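Local coordinates for profilin II (Acanthamoeba castellanii, PDB 1F2K), which binds monomeric actin and PIP2, preventing actin polymerization at high concentration and promoting it at low concentration, at residues 25-30 and 37-42; 73-78 and 87-92. All blocks are in the same frame, centred on the assembly; numbering follows the deposited sequence.

Both contacts reach the same antiparallel sheet of the profilin fold, contact 1 at strand 28-31, one of the two outermost, and contact 2 in the hairpin of strands 76-81 and 84-90. Their centres lie about 15 Å apart and their nearest atoms about 7 Å apart, so they do not touch. Helix 39-50 connects them: it starts in contact 1 beside Gly26, and farther along it Phe49 packs on Val77 and Thr88 of contact 2. The face of the hairpin with Tyr78 and Val89 meets helix 106-121 instead. That helix carries Lys115, an actin-binding site whose side chain is about 8 Å from the side chain of Arg75. Contact 1 lies away from this site.

Contact 1 (25-30 and 37-42); sequences DGNTWA and VSPANG
The carboxylate of Asp25 and the amide of Asn27 are the flat groups here. Asn27 N reaches Asp25 OD1 from well above the carboxylate plane (3.1 Å), closing an Asx turn, while Asn27 ND2 gives a short bond to Asp25 OD2 (2.7 Å) with that oxygen close to the amide plane. The ND2 bond fixes the amide's rotation; its other end, Asn27 OD1, lies against the ring of Pro39, 3.5 Å from Pro39 CB. This turn leads into edge strand 28-31 and packs against the start of helix 39-50, where Ser38 is the N-cap and its OG accepts from Asn41 N. The closest backbone approach pairs two glycines: Gly26 CA sits 3.5 Å from Gly42 C, with no side chain on either residue to hold the chains apart. No direct hydrogen bond crosses the contact, and two waters take that role. Thr28 OG1, beside its backbone N and anti to the carbonyl carbon, serves both: it donates to water 1 and accepts from water 2, which in turn accepts from Val37 N. Val37 packs onward against Ala20 and Leu62. Water 1 gives its own protons to Gly26 O at 3.0 Å and to Val37 O at 2.7 Å.

Contact 2 (73-78 and 87-92); sequences DDRSVY and ITVKTS
Backbone hydrogen bonds join the antiparallel strands at Val77 and Thr88, a hydrogen-bonded pair: Val77 N gives a nearly straight bond to Thr88 O (3.0 Å, 174°), and Thr88 N returns one to Val77 O. Just before strand 76-81, Lys90 N meets Arg75 O at 2.8 Å, nearly along the C=O axis. With chi1 at 71°, the crowded position between backbone N and carbonyl carbon, Thr88 OG1 bonds Val77 O at 2.6 Å on an in-plane lone pair, so two donors grip that oxygen. Asp73 OD1 takes Arg75 N on its anti lone pair, an Asx turn extended to an Asx motif by Ser76 N from above the carboxylate plane; it leads into this profilin hairpin. Apolar contacts gather at the non-hydrogen-bonded pair Tyr78 and Ile87. Ile87 CD1 makes a CH-pi contact over the ring centre of Tyr78, 3.8 Å from the centroid, while Ile87 CG2 comes within 3.3 Å of Tyr78 CE1. Val89 CG1 lies alongside the extended Arg75 chain, 4.0 Å from Arg75 CG. The Arg75 guanidinium forms salt bridges with Asp118 and Glu114, and Glu114 also bonds Ser76 OG and Tyr78 OH. Lys90 NZ donates to water 3, which donates to Asp74 O.

Contact 1 (25-30 and 37-42)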
loop_
_atom_site.group_PDB
_atom_site.type_symbol
_atom_site.label_atom_id
_atom_site.label_comp_id
_atom_site.label_asym_id
_atom_site.label_seq_id
_atom_site.Cartn_x
_atom_site.Cartn_y
_atom_site.Cartn_z
ATOM N N ASP A 25 -5.208 -7.060 9.879
ATOM C CA ASP A 25 -6.636 -7.311 9.953
ATOM C C ASP A 25 -7.342 -6.292 9.068
ATOM O O ASP A 25 -8.572 -6.251 8.989
ATOM C CB ASP A 25 -7.112 -7.195 11.394
ATOM C CG ASP A 25 -7.149 -5.768 11.876
ATOM O OD1 ASP A 25 -6.238 -4.978 11.500
ATOM O OD2 ASP A 25 -8.100 -5.463 12.627
ATOM N N GLY A 26 -6.544 -5.466 8.399
ATOM C CA GLY A 26 -7.083 -4.472 7.491
ATOM C C GLY A 26 -7.518 -3.141 8.090
ATOM O O GLY A 26 -7.922 -2.247 7.355
ATOM N N ASN A 27 -7.466 -2.992 9.410
ATOM C CA ASN A 27 -7.873 -1.715 10.007
ATOM C C ASN A 27 -6.694 -0.749 9.955
ATOM O O ASN A 27 -5.528 -1.129 10.172
ATOM C CB ASN A 27 -8.348 -1.907 11.453
ATOM C CG ASN A 27 -9.781 -2.406 11.543
ATOM O OD1 ASN A 27 -10.716 -1.770 11.038
ATOM N ND2 ASN A 27 -9.960 -3.531 12.195
ATOM N N THR A 28 -7.009 0.492 9.642
ATOM C CA THR A 28 -6.024 1.554 9.479
ATOM C C THR A 28 -5.284 1.997 10.720
ATOM O O THR A 28 -5.909 2.394 11.703
ATOM C CB THR A 28 -6.690 2.803 8.959
ATOM O OG1 THR A 28 -7.283 2.529 7.684
ATOM C CG2 THR A 28 -5.684 3.994 8.913
ATOM N N TRP A 29 -3.959 1.940 10.693
ATOM C CA TRP A 29 -3.191 2.458 11.840
ATOM C C TRP A 29 -2.956 3.988 11.724
ATOM O O TRP A 29 -2.927 4.703 12.716
ATOM C CB TRP A 29 -1.868 1.787 11.911
ATOM C CG TRP A 29 -1.965 0.428 12.401
ATOM C CD1 TRP A 29 -3.058 -0.352 12.435
ATOM C CD2 TRP A 29 -0.908 -0.327 12.965
ATOM N NE1 TRP A 29 -2.760 -1.562 12.990
ATOM C CE2 TRP A 29 -1.437 -1.572 13.331
ATOM C CE3 TRP A 29 0.438 -0.062 13.212
ATOM C CZ2 TRP A 29 -0.669 -2.565 13.934
ATOM C CZ3 TRP A 29 1.182 -1.015 13.801
ATOM C CH2 TRP A 29 0.620 -2.275 14.164
ATOM N N ALA A 30 -2.762 4.484 10.507
ATOM C CA ALA A 30 -2.591 5.917 10.290
ATOM C C ALA A 30 -2.905 6.106 8.822
ATOM O O ALA A 30 -2.813 5.144 8.050
ATOM C CB ALA A 30 -1.158 6.359 10.604
ATOM N N VAL A 37 -8.995 4.244 3.494
ATOM C CA VAL A 37 -9.254 2.916 2.961
ATOM C C VAL A 37 -10.099 2.144 3.980
ATOM O O VAL A 37 -9.795 2.120 5.192
ATOM C CB VAL A 37 -7.973 2.106 2.649
ATOM C CG1 VAL A 37 -6.773 2.776 3.199
ATOM C CG2 VAL A 37 -8.133 0.701 3.193
ATOM N N SER A 38 -11.168 1.535 3.465
ATOM C CA SER A 38 -12.134 0.750 4.239
ATOM C C SER A 38 -11.486 -0.480 4.857
ATOM O O SER A 38 -10.518 -1.046 4.303
ATOM C CB SER A 38 -13.242 0.238 3.318
ATOM O OG SER A 38 -12.748 -0.815 2.476
ATOM N N PRO A 39 -12.009 -0.895 6.016
ATOM C CA PRO A 39 -11.552 -2.070 6.764
ATOM C C PRO A 39 -11.840 -3.305 5.870
ATOM O O PRO A 39 -11.106 -4.313 5.863
ATOM C CB PRO A 39 -12.429 -2.039 8.017
ATOM C CG PRO A 39 -12.615 -0.544 8.254
ATOM C CD PRO A 39 -12.882 -0.031 6.844
ATOM N N ALA A 40 -12.907 -3.197 5.087
ATOM C CA ALA A 40 -13.292 -4.279 4.184
ATOM C C ALA A 40 -12.190 -4.467 3.145
ATOM O O ALA A 40 -11.601 -5.558 3.071
ATOM C CB ALA A 40 -14.610 -3.940 3.513
ATOM N N ASN A 41 -11.886 -3.419 2.363
ATOM C CA ASN A 41 -10.815 -3.540 1.348
ATOM C C ASN A 41 -9.471 -3.938 1.956
ATOM O O ASN A 41 -8.732 -4.756 1.370
ATOM C CB ASN A 41 -10.560 -2.237 0.588
ATOM C CG ASN A 41 -11.755 -1.762 -0.174
ATOM O OD1 ASN A 41 -12.626 -2.563 -0.563
ATOM N ND2 ASN A 41 -11.815 -0.446 -0.416
ATOM N N GLY A 42 -9.158 -3.343 3.113
ATOM C CA GLY A 42 -7.895 -3.601 3.781
ATOM C C GLY A 42 -7.672 -5.066 4.052
ATOM O O GLY A 42 -6.604 -5.605 3.766
HETATM O O HOH W 1 -9.177 0.447 7.273
HETATM O O HOH W 2 -7.335 5.003 5.643
#

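Contact 2 (73-78 and 87-92)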
loop_
_atom_site.group_PDB
_atom_site.type_symbol
_atom_site.label_atom_id
_atom_site.label_comp_id
_atom_site.label_asym_id
_atom_site.label_seq_id
_atom_site.Cartn_x
_atom_site.Cartn_y
_atom_site.Cartn_z
ATOM N N ASP A 73 3.150 -11.231 -4.522
ATOM C CA ASP A 73 3.900 -12.295 -3.861
ATOM C C ASP A 73 3.658 -12.281 -2.355
ATOM O O ASP A 73 2.695 -11.681 -1.887
ATOM C CB ASP A 73 5.383 -12.206 -4.173
ATOM C CG ASP A 73 5.937 -10.850 -3.924
ATOM O OD1 ASP A 73 6.013 -10.401 -2.738
ATOM O OD2 ASP A 73 6.287 -10.240 -4.948
ATOM N N ASP A 74 4.499 -12.937 -1.576
ATOM C CA ASP A 74 4.202 -12.949 -0.157
ATOM C C ASP A 74 4.679 -11.745 0.594
ATOM O O ASP A 74 4.557 -11.681 1.814
ATOM C CB ASP A 74 4.668 -14.258 0.525
ATOM C CG ASP A 74 6.111 -14.591 0.256
ATOM O OD1 ASP A 74 6.502 -14.598 -0.941
ATOM O OD2 ASP A 74 6.852 -14.857 1.245
ATOM N N ARG A 75 5.192 -10.768 -0.144
ATOM C CA ARG A 75 5.651 -9.528 0.469
ATOM C C ARG A 75 5.028 -8.307 -0.194
ATOM O O ARG A 75 4.662 -7.347 0.491
ATOM C CB ARG A 75 7.176 -9.411 0.413
ATOM C CG ARG A 75 7.665 -8.021 0.689
ATOM C CD ARG A 75 9.171 -7.950 0.949
ATOM N NE ARG A 75 9.642 -6.588 0.743
ATOM C CZ ARG A 75 10.550 -5.999 1.491
ATOM N NH1 ARG A 75 11.103 -6.635 2.526
ATOM N NH2 ARG A 75 10.926 -4.772 1.187
ATOM N N SER A 76 4.879 -8.359 -1.523
ATOM C CA SER A 76 4.350 -7.211 -2.257
ATOM C C SER A 76 3.125 -7.417 -3.138
ATOM O O SER A 76 2.910 -8.474 -3.736
ATOM C CB SER A 76 5.483 -6.621 -3.098
ATOM O OG SER A 76 6.707 -6.529 -2.350
ATOM N N VAL A 77 2.289 -6.398 -3.200
ATOM C CA VAL A 77 1.132 -6.463 -4.065
ATOM C C VAL A 77 1.013 -5.051 -4.646
ATOM O O VAL A 77 0.911 -4.057 -3.921
ATOM C CB VAL A 77 -0.137 -6.856 -3.335
ATOM C CG1 VAL A 77 -1.297 -6.664 -4.252
ATOM C CG2 VAL A 77 -0.103 -8.323 -2.911
ATOM N N TYR A 78 1.095 -4.985 -5.968
ATOM C CA TYR A 78 1.048 -3.742 -6.707
ATOM C C TYR A 78 -0.108 -3.790 -7.668
ATOM O O TYR A 78 -0.322 -4.800 -8.334
ATOM C CB TYR A 78 2.295 -3.568 -7.562
ATOM C CG TYR A 78 3.630 -3.370 -6.901
ATOM C CD1 TYR A 78 3.811 -3.433 -5.516
ATOM C CD2 TYR A 78 4.741 -3.185 -7.678
ATOM C CE1 TYR A 78 5.116 -3.312 -4.936
ATOM C CE2 TYR A 78 6.016 -3.068 -7.125
ATOM C CZ TYR A 78 6.213 -3.132 -5.764
ATOM O OH TYR A 78 7.527 -3.044 -5.288
ATOM N N ILE A 87 1.249 1.020 -4.588
ATOM C CA ILE A 87 2.302 0.076 -4.174
ATOM C C ILE A 87 1.966 -0.396 -2.758
ATOM O O ILE A 87 1.840 0.448 -1.861
ATOM C CB ILE A 87 3.676 0.759 -4.108
ATOM C CG1 ILE A 87 4.004 1.435 -5.437
ATOM C CG2 ILE A 87 4.722 -0.234 -3.785
ATOM C CD1 ILE A 87 4.236 0.500 -6.596
ATOM N N THR A 88 1.764 -1.696 -2.528
ATOM C CA THR A 88 1.503 -2.106 -1.135
ATOM C C THR A 88 2.542 -3.119 -0.805
ATOM O O THR A 88 2.931 -3.875 -1.664
ATOM C CB THR A 88 0.107 -2.692 -0.881
ATOM O OG1 THR A 88 0.006 -3.984 -1.473
ATOM C CG2 THR A 88 -0.947 -1.755 -1.442
ATOM N N VAL A 89 3.016 -3.074 0.434
ATOM C CA VAL A 89 4.056 -3.969 0.939
ATOM C C VAL A 89 3.685 -4.416 2.332
ATOM O O VAL A 89 3.122 -3.614 3.110
ATOM C CB VAL A 89 5.410 -3.267 1.031
ATOM C CG1 VAL A 89 6.521 -4.291 1.376
ATOM C CG2 VAL A 89 5.700 -2.570 -0.255
ATOM N N LYS A 90 4.004 -5.683 2.627
ATOM C CA LYS A 90 3.700 -6.318 3.908
ATOM C C LYS A 90 4.851 -6.468 4.885
ATOM O O LYS A 90 5.891 -7.083 4.556
ATOM C CB LYS A 90 3.114 -7.703 3.673
ATOM C CG LYS A 90 2.861 -8.515 4.954
ATOM C CD LYS A 90 2.134 -9.800 4.562
ATOM C CE LYS A 90 1.896 -10.776 5.713
ATOM N NZ LYS A 90 0.996 -11.902 5.300
ATOM N N THR A 91 4.677 -5.916 6.089
ATOM C CA THR A 91 5.721 -6.054 7.123
ATOM C C THR A 91 5.234 -7.098 8.137
ATOM O O THR A 91 4.185 -7.721 7.947
ATOM C CB THR A 91 5.959 -4.760 7.845
ATOM O OG1 THR A 91 4.812 -4.431 8.633
ATOM C CG2 THR A 91 6.179 -3.652 6.837
ATOM N N SER A 92 5.993 -7.302 9.201
ATOM C CA SER A 92 5.600 -8.262 10.206
ATOM C C SER A 92 4.256 -7.912 10.887
ATOM O O SER A 92 3.422 -8.802 11.126
ATOM C CB SER A 92 6.701 -8.397 11.269
ATOM O OG SER A 92 6.339 -9.343 12.284
HETATM O O HOH W 3 2.703 -13.342 3.463
#